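Local coordinates for protein metallopeptidase containing co-catalytic metalloactive site (Shewanella denitrificans OS217, PDB 3B2Y) that probably acts as a zinc-dependent metallocarboxypeptidase of the M14 family, hydrolysing peptide or related bonds at a metal site occupied here by nickel, at residues G82-L87 against E251-R256; S182-Q187 against R191-L196; N37-K42 against A96-V101; L87-G92 against A262-F267; N224-S229 against L234-A239. All coordinates share one frame; numbering follows the deposited sequence.

Contact 1. Residues G82-L87 against E251-R256; sequences GPWGML and EDFDRR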
# COMPACT_ATOMS: atom_id res chain seq x y z
N GLY A 82 5.47 -3.60 -3.09
CA GLY A 82 4.55 -3.26 -2.01
C GLY A 82 4.20 -4.45 -1.09
O GLY A 82 4.50 -4.44 0.09
N PRO A 83 3.53 -5.47 -1.64
CA PRO A 83 3.12 -6.58 -0.79
C PRO A 83 4.34 -7.28 -0.16
O PRO A 83 4.32 -7.59 1.03
CB PRO A 83 2.34 -7.48 -1.74
CG PRO A 83 1.93 -6.56 -2.81
CD PRO A 83 3.05 -5.65 -3.01
N TRP A 84 5.44 -7.44 -0.92
CA TRP A 84 6.66 -8.03 -0.31
C TRP A 84 7.30 -7.07 0.73
O TRP A 84 7.86 -7.53 1.72
CB TRP A 84 7.70 -8.48 -1.35
CG TRP A 84 7.24 -9.62 -2.21
CD1 TRP A 84 6.79 -9.54 -3.45
CD2 TRP A 84 7.21 -10.99 -1.84
NE1 TRP A 84 6.47 -10.78 -3.94
CE2 TRP A 84 6.73 -11.71 -2.96
CE3 TRP A 84 7.53 -11.70 -0.67
CZ2 TRP A 84 6.51 -13.06 -2.92
CZ3 TRP A 84 7.35 -13.07 -0.64
CH2 TRP A 84 6.87 -13.75 -1.78
N GLY A 85 7.19 -5.75 0.48
CA GLY A 85 7.59 -4.70 1.43
C GLY A 85 6.85 -4.85 2.74
O GLY A 85 7.45 -4.78 3.83
N MSE A 86 5.55 -5.12 2.66
CA MSE A 86 4.78 -5.34 3.89
C MSE A 86 5.20 -6.57 4.66
O MSE A 86 5.23 -6.57 5.87
CB MSE A 86 3.29 -5.38 3.59
CG MSE A 86 2.47 -5.07 4.86
SE MSE A 86 0.57 -5.05 4.43
CE MSE A 86 0.71 -3.72 2.94
N LEU A 87 5.47 -7.65 3.95
CA LEU A 87 5.96 -8.86 4.57
C LEU A 87 7.30 -8.65 5.29
O LEU A 87 7.52 -9.19 6.39
CB LEU A 87 6.03 -9.98 3.54
CG LEU A 87 6.28 -11.40 3.97
CD1 LEU A 87 5.38 -11.80 5.14
CD2 LEU A 87 6.01 -12.25 2.74
N GLU A 251 14.49 0.18 -10.48
CA GLU A 251 15.55 0.01 -9.52
C GLU A 251 15.53 -1.41 -8.93
O GLU A 251 14.69 -2.23 -9.30
CB GLU A 251 15.45 1.11 -8.44
CG GLU A 251 16.23 2.38 -8.83
CD GLU A 251 17.76 2.20 -8.73
OE1 GLU A 251 18.33 1.37 -9.46
OE2 GLU A 251 18.40 2.89 -7.90
N ASP A 252 16.52 -1.72 -8.09
CA ASP A 252 16.72 -3.05 -7.53
C ASP A 252 15.52 -3.47 -6.63
O ASP A 252 15.12 -2.74 -5.74
CB ASP A 252 18.05 -3.10 -6.74
CG ASP A 252 18.25 -4.42 -6.01
OD1 ASP A 252 18.74 -5.38 -6.63
OD2 ASP A 252 17.91 -4.50 -4.80
N PHE A 253 15.00 -4.67 -6.88
CA PHE A 253 13.79 -5.12 -6.24
C PHE A 253 13.94 -5.15 -4.75
O PHE A 253 13.10 -4.66 -4.04
CB PHE A 253 13.39 -6.52 -6.76
CG PHE A 253 12.06 -6.98 -6.24
CD1 PHE A 253 10.88 -6.41 -6.70
CD2 PHE A 253 11.99 -7.92 -5.22
CE1 PHE A 253 9.66 -6.81 -6.21
CE2 PHE A 253 10.75 -8.32 -4.71
CZ PHE A 253 9.60 -7.77 -5.19
N ASP A 254 15.02 -5.74 -4.27
CA ASP A 254 15.19 -5.86 -2.82
C ASP A 254 15.38 -4.50 -2.12
O ASP A 254 14.90 -4.30 -1.01
CB ASP A 254 16.29 -6.88 -2.49
CG ASP A 254 15.80 -8.36 -2.66
OD1 ASP A 254 14.56 -8.61 -2.58
OD2 ASP A 254 16.65 -9.25 -2.89
N ARG A 255 15.99 -3.55 -2.81
CA ARG A 255 16.00 -2.19 -2.31
C ARG A 255 14.60 -1.56 -2.28
O ARG A 255 14.30 -0.71 -1.43
CB ARG A 255 16.91 -1.33 -3.20
CG ARG A 255 17.43 -0.08 -2.54
CD ARG A 255 18.69 0.44 -3.23
NE ARG A 255 19.13 1.68 -2.59
CZ ARG A 255 19.79 1.74 -1.44
NH1 ARG A 255 20.10 0.63 -0.77
NH2 ARG A 255 20.13 2.91 -0.94
N ARG A 256 13.74 -1.94 -3.22
CA ARG A 256 12.38 -1.40 -3.22
C ARG A 256 11.59 -1.98 -2.08
O ARG A 256 10.85 -1.25 -1.46
CB ARG A 256 11.65 -1.70 -4.54
CG ARG A 256 12.06 -0.72 -5.69
CD ARG A 256 12.22 -1.45 -7.01
NE ARG A 256 11.01 -2.15 -7.37
CZ ARG A 256 10.95 -3.09 -8.31
NH1 ARG A 256 12.01 -3.39 -9.02
NH2 ARG A 256 9.84 -3.77 -8.51

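Contact 2. Residues S182-Q187 against R191-L196; sequences SFEPTQ and RFSLGL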
# COMPACT_ATOMS: atom_id res chain seq x y z
N SER A 182 0.38 12.83 -1.12
CA SER A 182 -0.05 13.01 0.27
C SER A 182 -1.33 13.86 0.37
O SER A 182 -1.61 14.67 -0.49
CB SER A 182 1.09 13.62 1.11
OG SER A 182 1.11 14.99 1.00
N PHE A 183 -2.06 13.65 1.46
CA PHE A 183 -3.30 14.38 1.80
C PHE A 183 -3.22 14.75 3.29
O PHE A 183 -3.04 13.89 4.15
CB PHE A 183 -4.55 13.51 1.54
CG PHE A 183 -4.61 12.88 0.13
CD1 PHE A 183 -3.80 11.79 -0.20
CD2 PHE A 183 -5.45 13.38 -0.81
CE1 PHE A 183 -3.86 11.23 -1.46
CE2 PHE A 183 -5.49 12.82 -2.05
CZ PHE A 183 -4.70 11.74 -2.37
N GLU A 184 -3.28 16.05 3.58
CA GLU A 184 -3.42 16.56 4.94
C GLU A 184 -4.46 17.66 4.91
O GLU A 184 -4.62 18.34 3.88
CB GLU A 184 -2.10 17.15 5.47
CG GLU A 184 -0.91 16.17 5.37
CD GLU A 184 0.32 16.63 6.14
OE1 GLU A 184 0.17 17.25 7.22
OE2 GLU A 184 1.45 16.37 5.67
N PRO A 185 -5.14 17.90 6.04
CA PRO A 185 -6.11 19.00 6.11
C PRO A 185 -5.43 20.34 6.40
O PRO A 185 -5.73 20.99 7.39
CB PRO A 185 -7.03 18.57 7.26
CG PRO A 185 -6.09 17.90 8.22
CD PRO A 185 -5.07 17.18 7.32
N THR A 186 -4.52 20.73 5.52
CA THR A 186 -3.71 21.93 5.67
C THR A 186 -3.45 22.43 4.25
O THR A 186 -3.64 21.67 3.29
CB THR A 186 -2.35 21.65 6.42
OG1 THR A 186 -1.55 20.72 5.69
CG2 THR A 186 -2.59 21.10 7.83
N GLN A 187 -3.00 23.68 4.14
CA GLN A 187 -2.63 24.32 2.86
C GLN A 187 -1.43 23.69 2.22
O GLN A 187 -1.40 23.44 1.00
CB GLN A 187 -2.29 25.81 3.06
CG GLN A 187 -3.42 26.66 3.53
CD GLN A 187 -4.72 26.16 3.00
OE1 GLN A 187 -4.96 26.17 1.78
NE2 GLN A 187 -5.57 25.65 3.90
N ARG A 191 4.84 17.83 8.46
CA ARG A 191 5.78 16.76 8.86
C ARG A 191 5.37 15.37 8.40
O ARG A 191 6.22 14.51 8.11
CB ARG A 191 6.08 16.80 10.39
CG ARG A 191 7.38 17.49 10.73
N PHE A 192 4.06 15.09 8.35
CA PHE A 192 3.59 13.78 7.85
C PHE A 192 4.19 13.50 6.47
O PHE A 192 4.85 12.46 6.26
CB PHE A 192 2.04 13.72 7.83
CG PHE A 192 1.48 12.50 7.19
CD1 PHE A 192 1.49 11.28 7.83
CD2 PHE A 192 0.94 12.56 5.91
CE1 PHE A 192 0.99 10.12 7.20
CE2 PHE A 192 0.44 11.45 5.30
CZ PHE A 192 0.47 10.19 5.97
N SER A 193 3.93 14.42 5.53
CA SER A 193 4.29 14.26 4.10
C SER A 193 5.82 14.25 3.94
O SER A 193 6.39 13.42 3.24
CB SER A 193 3.72 15.41 3.25
OG SER A 193 2.32 15.55 3.38
N LEU A 194 6.48 15.17 4.62
CA LEU A 194 7.90 15.39 4.45
C LEU A 194 8.75 14.29 5.09
O LEU A 194 9.78 13.91 4.54
CB LEU A 194 8.28 16.79 4.93
CG LEU A 194 7.57 17.97 4.23
CD1 LEU A 194 8.03 19.30 4.76
CD2 LEU A 194 7.76 17.90 2.70
N GLY A 195 8.28 13.75 6.22
CA GLY A 195 8.86 12.55 6.85
C GLY A 195 8.82 11.33 5.94
O GLY A 195 9.80 10.59 5.83
N LEU A 196 7.69 11.12 5.27
CA LEU A 196 7.58 10.04 4.29
C LEU A 196 8.49 10.25 3.10
O LEU A 196 9.17 9.34 2.66
CB LEU A 196 6.13 9.86 3.82
CG LEU A 196 5.23 9.21 4.89
CD1 LEU A 196 3.73 9.36 4.55
CD2 LEU A 196 5.58 7.74 5.11
O HOH W 1 1.94 16.88 9.25

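Contact 3. Residues N37-K42 against A96-V101; sequences NRLGLK and ALFERV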
# COMPACT_ATOMS: atom_id res chain seq x y z
N ASN A 37 0.28 -15.27 12.15
CA ASN A 37 0.15 -16.22 13.24
C ASN A 37 1.00 -15.73 14.43
O ASN A 37 0.55 -15.74 15.57
CB ASN A 37 0.61 -17.61 12.80
CG ASN A 37 0.86 -18.57 13.98
OD1 ASN A 37 1.89 -18.49 14.66
ND2 ASN A 37 -0.08 -19.48 14.22
N ARG A 38 2.24 -15.32 14.12
CA ARG A 38 3.22 -14.99 15.14
C ARG A 38 2.83 -13.69 15.85
O ARG A 38 3.04 -13.55 17.04
CB ARG A 38 4.61 -14.86 14.49
CG ARG A 38 5.74 -14.51 15.47
CD ARG A 38 7.06 -14.26 14.72
NE ARG A 38 7.00 -13.13 13.79
CZ ARG A 38 7.18 -11.85 14.14
NH1 ARG A 38 7.34 -11.50 15.41
NH2 ARG A 38 7.11 -10.90 13.23
N LEU A 39 2.28 -12.75 15.10
CA LEU A 39 1.91 -11.46 15.60
C LEU A 39 0.54 -11.43 16.26
O LEU A 39 0.20 -10.41 16.88
CB LEU A 39 2.01 -10.44 14.50
CG LEU A 39 3.42 -10.09 14.05
CD1 LEU A 39 3.35 -9.32 12.72
CD2 LEU A 39 4.18 -9.30 15.15
N GLY A 40 -0.22 -12.53 16.16
CA GLY A 40 -1.54 -12.65 16.77
C GLY A 40 -2.59 -11.83 16.05
O GLY A 40 -3.52 -11.27 16.66
N LEU A 41 -2.44 -11.72 14.75
CA LEU A 41 -3.35 -10.87 13.98
C LEU A 41 -4.58 -11.72 13.55
O LEU A 41 -4.47 -12.91 13.32
CB LEU A 41 -2.62 -10.27 12.79
CG LEU A 41 -1.66 -9.10 12.98
CD1 LEU A 41 -0.86 -8.86 11.70
CD2 LEU A 41 -2.42 -7.85 13.35
N LYS A 42 -5.74 -11.08 13.43
CA LYS A 42 -6.96 -11.80 13.10
C LYS A 42 -7.26 -11.52 11.63
O LYS A 42 -7.27 -10.36 11.22
CB LYS A 42 -8.13 -11.35 13.96
N ALA A 96 4.12 -6.18 20.72
CA ALA A 96 4.05 -4.92 21.48
C ALA A 96 3.60 -3.69 20.67
O ALA A 96 3.07 -2.74 21.27
CB ALA A 96 5.39 -4.60 22.17
N LEU A 97 3.88 -3.67 19.38
CA LEU A 97 3.45 -2.55 18.51
C LEU A 97 1.94 -2.37 18.70
O LEU A 97 1.46 -1.28 18.93
CB LEU A 97 3.81 -2.80 17.06
CG LEU A 97 3.11 -1.80 16.11
CD1 LEU A 97 3.49 -0.33 16.48
CD2 LEU A 97 3.35 -2.14 14.67
N PHE A 98 1.21 -3.48 18.75
CA PHE A 98 -0.25 -3.38 18.79
C PHE A 98 -0.82 -2.85 20.09
O PHE A 98 -1.99 -2.49 20.14
CB PHE A 98 -0.86 -4.71 18.37
CG PHE A 98 -0.28 -5.21 17.09
CD1 PHE A 98 -0.32 -4.44 15.96
CD2 PHE A 98 0.38 -6.41 17.03
CE1 PHE A 98 0.26 -4.88 14.77
CE2 PHE A 98 0.95 -6.84 15.85
CZ PHE A 98 0.90 -6.05 14.73
N GLU A 99 0.02 -2.70 21.13
CA GLU A 99 -0.42 -2.03 22.36
C GLU A 99 -0.55 -0.53 22.21
O GLU A 99 -1.15 0.11 23.06
CB GLU A 99 0.55 -2.30 23.52
CG GLU A 99 0.64 -3.79 23.81
CD GLU A 99 1.57 -4.12 24.98
OE1 GLU A 99 1.86 -3.22 25.80
OE2 GLU A 99 2.02 -5.28 25.04
N ARG A 100 0.05 0.06 21.17
CA ARG A 100 -0.06 1.49 21.01
C ARG A 100 -0.81 1.94 19.77
O ARG A 100 -1.08 3.12 19.63
CB ARG A 100 1.30 2.17 21.13
CG ARG A 100 2.17 2.19 19.95
CD ARG A 100 3.34 3.16 20.25
NE ARG A 100 4.14 3.30 19.05
CZ ARG A 100 5.00 2.38 18.61
NH1 ARG A 100 5.26 1.29 19.33
NH2 ARG A 100 5.66 2.58 17.48
N VAL A 101 -1.21 0.98 18.93
CA VAL A 101 -1.90 1.31 17.68
C VAL A 101 -2.81 0.18 17.24
O VAL A 101 -2.48 -1.02 17.37
CB VAL A 101 -0.88 1.71 16.58
CG1 VAL A 101 0.03 0.54 16.25
CG2 VAL A 101 -1.58 2.27 15.28

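Contact 4. Residues L87-G92 against A262-F267; sequences LHFLRG and AAMGQF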
# COMPACT_ATOMS: atom_id res chain seq x y z
N LEU A 87 5.47 -7.65 3.95
CA LEU A 87 5.96 -8.86 4.57
C LEU A 87 7.30 -8.65 5.29
O LEU A 87 7.52 -9.19 6.39
CB LEU A 87 6.03 -9.98 3.54
CG LEU A 87 6.28 -11.40 3.97
CD1 LEU A 87 5.38 -11.80 5.14
CD2 LEU A 87 6.01 -12.25 2.74
N HIS A 88 8.18 -7.84 4.69
CA HIS A 88 9.47 -7.48 5.27
C HIS A 88 9.24 -6.67 6.56
O HIS A 88 9.81 -6.96 7.61
CB HIS A 88 10.29 -6.67 4.23
CG HIS A 88 11.68 -6.33 4.67
ND1 HIS A 88 12.00 -5.11 5.25
CD2 HIS A 88 12.83 -7.04 4.63
CE1 HIS A 88 13.29 -5.09 5.53
NE2 HIS A 88 13.82 -6.25 5.18
N PHE A 89 8.28 -5.76 6.47
CA PHE A 89 7.88 -4.90 7.58
C PHE A 89 7.35 -5.74 8.74
O PHE A 89 7.81 -5.60 9.84
CB PHE A 89 6.85 -3.91 7.06
CG PHE A 89 6.26 -3.06 8.10
CD1 PHE A 89 7.02 -2.13 8.74
CD2 PHE A 89 4.91 -3.17 8.41
CE1 PHE A 89 6.47 -1.33 9.72
CE2 PHE A 89 4.35 -2.36 9.37
CZ PHE A 89 5.13 -1.45 10.01
N LEU A 90 6.46 -6.66 8.44
CA LEU A 90 5.87 -7.61 9.42
C LEU A 90 6.92 -8.49 10.08
O LEU A 90 6.88 -8.74 11.30
CB LEU A 90 4.85 -8.51 8.74
CG LEU A 90 3.61 -7.77 8.30
CD1 LEU A 90 2.61 -8.74 7.74
CD2 LEU A 90 3.00 -6.92 9.41
N ARG A 91 7.89 -8.93 9.29
CA ARG A 91 8.98 -9.72 9.87
C ARG A 91 9.72 -8.96 10.97
O ARG A 91 10.21 -9.58 11.90
CB ARG A 91 9.95 -10.24 8.79
CG ARG A 91 9.35 -11.30 7.90
CD ARG A 91 10.39 -12.23 7.33
NE ARG A 91 9.73 -13.20 6.46
CZ ARG A 91 10.33 -13.91 5.50
NH1 ARG A 91 11.63 -13.77 5.24
NH2 ARG A 91 9.60 -14.75 4.78
N GLY A 92 9.77 -7.63 10.88
CA GLY A 92 10.51 -6.79 11.83
C GLY A 92 9.76 -6.43 13.12
O GLY A 92 10.38 -6.04 14.10
N ALA A 262 10.51 0.72 4.99
CA ALA A 262 10.95 1.96 5.65
C ALA A 262 9.88 3.04 5.66
O ALA A 262 9.75 3.68 6.71
CB ALA A 262 12.23 2.51 4.98
N ALA A 263 9.16 3.24 4.53
CA ALA A 263 7.94 4.13 4.46
C ALA A 263 6.91 3.74 5.49
O ALA A 263 6.37 4.61 6.20
CB ALA A 263 7.30 4.16 3.09
N MSE A 264 6.68 2.43 5.61
CA MSE A 264 5.72 1.91 6.55
C MSE A 264 6.15 2.17 7.99
O MSE A 264 5.34 2.49 8.84
CB MSE A 264 5.51 0.41 6.29
CG MSE A 264 4.75 0.11 5.08
SE MSE A 264 4.72 -1.82 4.73
CE MSE A 264 4.35 -1.81 2.80
N GLY A 265 7.45 2.04 8.26
CA GLY A 265 7.98 2.29 9.58
C GLY A 265 7.87 3.74 9.95
O GLY A 265 7.55 4.06 11.08
N GLN A 266 8.13 4.62 8.98
CA GLN A 266 7.99 6.08 9.20
C GLN A 266 6.53 6.49 9.40
O GLN A 266 6.20 7.43 10.19
CB GLN A 266 8.62 6.83 8.01
CG GLN A 266 8.51 8.37 8.08
CD GLN A 266 9.00 8.93 9.35
OE1 GLN A 266 10.00 8.46 9.88
NE2 GLN A 266 8.32 9.94 9.88
N PHE A 267 5.62 5.82 8.69
CA PHE A 267 4.17 6.16 8.79
C PHE A 267 3.72 5.91 10.24
O PHE A 267 3.08 6.73 10.88
CB PHE A 267 3.42 5.29 7.76
CG PHE A 267 1.93 5.26 7.90
CD1 PHE A 267 1.15 6.37 7.60
CD2 PHE A 267 1.29 4.12 8.30
CE1 PHE A 267 -0.27 6.31 7.71
CE2 PHE A 267 -0.10 4.08 8.39
CZ PHE A 267 -0.85 5.18 8.13

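Contact 5. Residues N224-S229 against L234-A239; sequences NHFDTS and LVRSGA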
# COMPACT_ATOMS: atom_id res chain seq x y z
N ASN A 224 -2.54 16.66 -2.00
CA ASN A 224 -3.97 16.89 -2.03
C ASN A 224 -4.55 16.86 -3.43
O ASN A 224 -5.43 17.63 -3.76
CB ASN A 224 -4.35 18.19 -1.32
CG ASN A 224 -4.47 18.02 0.21
OD1 ASN A 224 -4.49 16.90 0.72
ND2 ASN A 224 -4.59 19.12 0.91
N HIS A 225 -4.06 15.92 -4.23
CA HIS A 225 -4.59 15.68 -5.57
C HIS A 225 -5.68 14.57 -5.46
O HIS A 225 -5.36 13.43 -5.33
CB HIS A 225 -3.46 15.21 -6.48
CG HIS A 225 -3.92 14.75 -7.84
ND1 HIS A 225 -4.10 15.61 -8.90
CD2 HIS A 225 -4.23 13.50 -8.30
CE1 HIS A 225 -4.50 14.92 -9.96
NE2 HIS A 225 -4.60 13.64 -9.62
N PHE A 226 -6.93 14.96 -5.49
CA PHE A 226 -8.02 14.00 -5.41
C PHE A 226 -8.42 13.39 -6.73
O PHE A 226 -8.51 14.04 -7.73
CB PHE A 226 -9.21 14.58 -4.69
CG PHE A 226 -8.98 14.84 -3.25
CD1 PHE A 226 -8.29 15.94 -2.83
CD2 PHE A 226 -9.45 13.98 -2.29
CE1 PHE A 226 -8.06 16.17 -1.51
CE2 PHE A 226 -9.23 14.23 -0.98
CZ PHE A 226 -8.54 15.33 -0.60
N ASP A 227 -8.65 12.10 -6.71
CA ASP A 227 -9.08 11.37 -7.87
C ASP A 227 -10.03 10.28 -7.36
O ASP A 227 -10.63 10.46 -6.28
CB ASP A 227 -7.87 10.79 -8.57
CG ASP A 227 -7.07 9.88 -7.68
OD1 ASP A 227 -7.44 9.70 -6.48
OD2 ASP A 227 -6.07 9.32 -8.20
N THR A 228 -10.18 9.16 -8.07
CA THR A 228 -11.13 8.12 -7.60
C THR A 228 -10.44 6.89 -6.97
O THR A 228 -11.01 5.79 -6.95
CB THR A 228 -12.09 7.62 -8.70
OG1 THR A 228 -11.38 6.85 -9.69
CG2 THR A 228 -12.83 8.77 -9.32
N SER A 229 -9.26 7.10 -6.44
CA SER A 229 -8.45 6.07 -5.85
C SER A 229 -9.01 5.70 -4.48
O SER A 229 -9.82 6.44 -3.87
CB SER A 229 -7.03 6.59 -5.67
OG SER A 229 -7.02 7.65 -4.72
N LEU A 234 -10.89 7.18 1.08
CA LEU A 234 -10.81 7.12 2.53
C LEU A 234 -10.63 8.55 3.15
O LEU A 234 -11.13 8.80 4.21
CB LEU A 234 -9.77 6.15 3.00
CG LEU A 234 -9.84 4.71 2.55
CD1 LEU A 234 -8.57 4.03 2.97
CD2 LEU A 234 -11.04 4.12 3.21
N VAL A 235 -9.93 9.46 2.47
CA VAL A 235 -9.81 10.82 2.94
C VAL A 235 -11.16 11.52 2.90
O VAL A 235 -11.56 12.20 3.86
CB VAL A 235 -8.71 11.54 2.16
CG1 VAL A 235 -8.70 13.07 2.44
CG2 VAL A 235 -7.33 10.81 2.47
N ARG A 236 -11.88 11.41 1.80
CA ARG A 236 -13.22 12.06 1.69
C ARG A 236 -14.13 11.46 2.79
O ARG A 236 -15.03 12.11 3.31
CB ARG A 236 -13.80 11.74 0.33
CG ARG A 236 -13.14 12.42 -0.80
CD ARG A 236 -14.08 12.45 -1.99
NE ARG A 236 -13.42 12.95 -3.19
CZ ARG A 236 -12.80 12.17 -4.08
NH1 ARG A 236 -12.77 10.85 -3.93
NH2 ARG A 236 -12.23 12.74 -5.14
N SER A 237 -13.84 10.24 3.17
CA SER A 237 -14.65 9.50 4.15
C SER A 237 -14.21 9.81 5.59
O SER A 237 -14.81 9.30 6.54
CB SER A 237 -14.55 8.01 3.87
OG SER A 237 -15.12 7.70 2.58
N GLY A 238 -13.17 10.64 5.75
CA GLY A 238 -12.72 11.09 7.05
C GLY A 238 -11.31 10.74 7.55
O GLY A 238 -10.91 11.24 8.61
N ALA A 239 -10.53 9.92 6.83
CA ALA A 239 -9.14 9.69 7.29
C ALA A 239 -8.39 11.01 7.44
O ALA A 239 -8.35 11.80 6.51
CB ALA A 239 -8.38 8.82 6.33

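Contact 1. Residues G82-L87 against E251-R256
Trp84 and Phe253 meet in an offset edge-to-face (T-shaped) aromatic pair. It joins helix 81-92 to the start of helix 253-271 in the M14 peptidase fold. The rim of the Phe253 ring is directed at the indole face. The ring planes stand 75° apart, and the centroid of the five-membered indole ring lies 5.8 Å from that of Phe253. The nearest atoms are Trp84 CD1 and Phe253 CZ, at 3.7 Å. Phe253 CG lies opposite its backbone N (chi1 -174°), which carries the ring end toward the tryptophan. Trp84 CG lies opposite its carbonyl carbon instead, beside the backbone N. Its NE1 is used elsewhere, in a bond to Ser22 O, and Phe18, Phe28 and Phe114 meet the same indole, so the pair belongs to a larger aromatic cluster. The guanidinium of Arg256 lies with one face over Phe253 CD1 and is also paired with Glu171 through NE. Asp252 is the N-cap of helix 253-271, its OD2 accepting from Arg255 N at 2.9 Å. Just before the helix, Glu251 O accepts from Arg256 NH1 at 2.9 Å, with the oxygen in the guanidinium plane.

Contact 2. Residues S182-Q187 against R191-L196
Glu184 and Ser193 are brought together by their first torsions. In Glu184, CG lies opposite the carbonyl carbon (chi1 -53°) and the chain runs extended beyond it, so the carboxylate reaches the first turn of helix 191-201. Ser193 turns OG to the side of its own backbone N, where it meets that carboxylate. The contact ties the end of strand 179-183, in the mixed sheet of the M14 fold, to the helix that follows it. Glu184 OE2 accepts from Ser193 OG at 2.6 Å through its anti lone pair. It also accepts from Ser193 N at 3.2 Å, on the syn side and 31° out of the carboxylate plane. Gly190 N is a further donor to OE2. An acceptor so placed at a helix start would probably be stabilised by the helix dipole. Ser182 OG donates to Ser193 OG at 2.7 Å, so the Ser193 hydroxyl receives one bond and gives another. Phe192 crosses the glutamate at a slant, its CB 3.5 Å from Glu184 OE2. That oxygen sits at the ring edge, and the ring and carboxylate planes are nearly perpendicular, at 89°. Leu196 CD1, one turn on, lies over one ring face toward the rim. An alanine at Glu184 would remove the carboxylate and would probably leave Ser193 N and OG without their shared acceptor. The other carboxylate oxygen works through water: water 1 donates to Glu184 OE1 at 2.7 Å and accepts from Phe192 N at 2.9 Å.

Contact 3. Residues N37-K42 against A96-V101
Phe98 puts the outer end of its ring against Leu39 and Leu41, which stand at the end of helix 25-39 and just beyond it. Leu41 CD2 lies over one ring face, 4.0 Å from Phe98 CZ and displaced toward the rim. Leu39 meets the neighbouring ring atom: its CB is 4.0 Å from Phe98 CE2, and its CD2 also comes close to that carbon. Each leucine crosses the phenylalanine side chain at about a right angle. The Phe98 ring is carried toward the leucines with CG opposite the carbonyl carbon (chi1 -50°). Leu39 O approaches Phe98 CE2 obliquely, at 3.8 Å. Gly40, between the two leucines, has positive phi and ends the helix in a Schellman motif. The chain then turns toward strand 42-49, and the end of Leu41 comes near the ring. Residues 96-101 lie in the loop between helix 81-92 and strand 102-106. Leu103 and Leu105 of that strand touch Phe98 and Leu41 respectively, while Pro95 touches Leu39. The contact therefore joins the C-terminal end of helix 25-39 to the approach to an outermost strand of the mixed sheet, away from the annotated sites. No hydrogen bond crosses between the two segments. Their attachment is apolar, so it probably depends on shape and on partly shielding the ring and leucine carbons from water, with little directional restraint.

Contact 4. Residues L87-G92 against A262-F267
Phe89 lays one face of its ring against the side chain of Met264, a selenomethionine. The methionine CB sits over the ring centre, 3.8 Å from the centroid and 10° off the normal, a clear CH-pi contact. The selenium lies farther to one side, 4.5 Å from the centroid and 38° off the normal. This oblique approach is a Met-aromatic contact. Met264 SE is also 3.8 Å from Phe89 CB, so the methionine runs from the ring centre back to the root of the phenylalanine. The side-chain shapes set this up. Phe89 CG points away from its own backbone N (chi1 174°), sending the ring to the opposing helix. Met264 is extended beyond CG, which draws SE past the ring to Phe89 CB and carries CE on toward Gly82 and Met86. Phe89 CE1 comes 3.8 Å from Gly265 N, so the far part of the ring rests against the backbone of the next residue. An alanine at Phe89 would take away the ring face, which would probably open a gap between the helices and leave the Met264 side chain freer to move. Ile71 of strand 68-73 touches both Phe89 and Met264, and Leu167 and Cys169 of strand 165-172 also touch the methionine. Helices 81-92 and 253-271 thus pack together against the mixed sheet, an arrangement typical of the alpha/beta fold of M14 peptidases.

Contact 5. Residues N224-S229 against L234-A239
Arg236 grips the backbone carbonyl of Asp227 end-on with two nitrogens. NH2 donates to Asp227 O at 3.0 Å, and NH1 donates to the same oxygen at 3.2 Å. The NH1 bond is nearly collinear with the carbonyl bond (167° at the oxygen), whereas NH2 comes in tilted 33° from the carbonyl plane. The oxygen itself lies near the guanidinium plane. These bonds link the loop after strand 221-223 to the last turn of helix 230-236 in the M14 fold. The loop also contains an Asx turn: Asp227 OD1 accepts from Ser229 N at 3.2 Å, met from above the carboxylate plane. The same OD1 accepts from Ser229 OG at 2.7 Å, on the syn side. Ser229 is the N-cap of the helix, and its OG also caps Ala232 N. Thus Asp227 holds the capping residue with its side chain and the helix end with its backbone. Arg236 is extended from CG to NE, which gives it the length to reach Asp227 O. On the way it runs antiparallel to the Phe226 side chain. One face of its guanidinium lies over Phe226 CD2, with the two planes 49° apart, and NH2 is 3.6 Å from Phe226 CB. Farther out, Phe183 of strand 179-183 meets the Phe226 ring edge-to-face and touches Val235. Gly238 ends the helix in a Schellman motif. Val235 meets the edge of the phenylalanine near the ring plane, its CG1 lying 3.7 Å from Phe226 CE2.

How the contacts relate
Contacts 1 and 4 both join helices 81-92 and 253-271. Their centres are 10 Å apart, they share Leu87, and Met264 CE packs against Met86 N. Contact 3 lies beside contact 4 and brings in helix 25-39 and the approach to strand 102-106. Contacts 2 and 5 lie near the other outermost strand, 221-223, with centres 13 Å apart. They are linked by Asn224, and contact 2 also packs on contact 4. Along the chain, contact 3 crosses contacts 1 and 4 and closes before contact 2 opens. Contacts 2 and 5 are local and follow one another between the distant segments joined by contacts 1 and 4. Together the five contacts fasten helices and loops around the mixed sheet of one M14 domain.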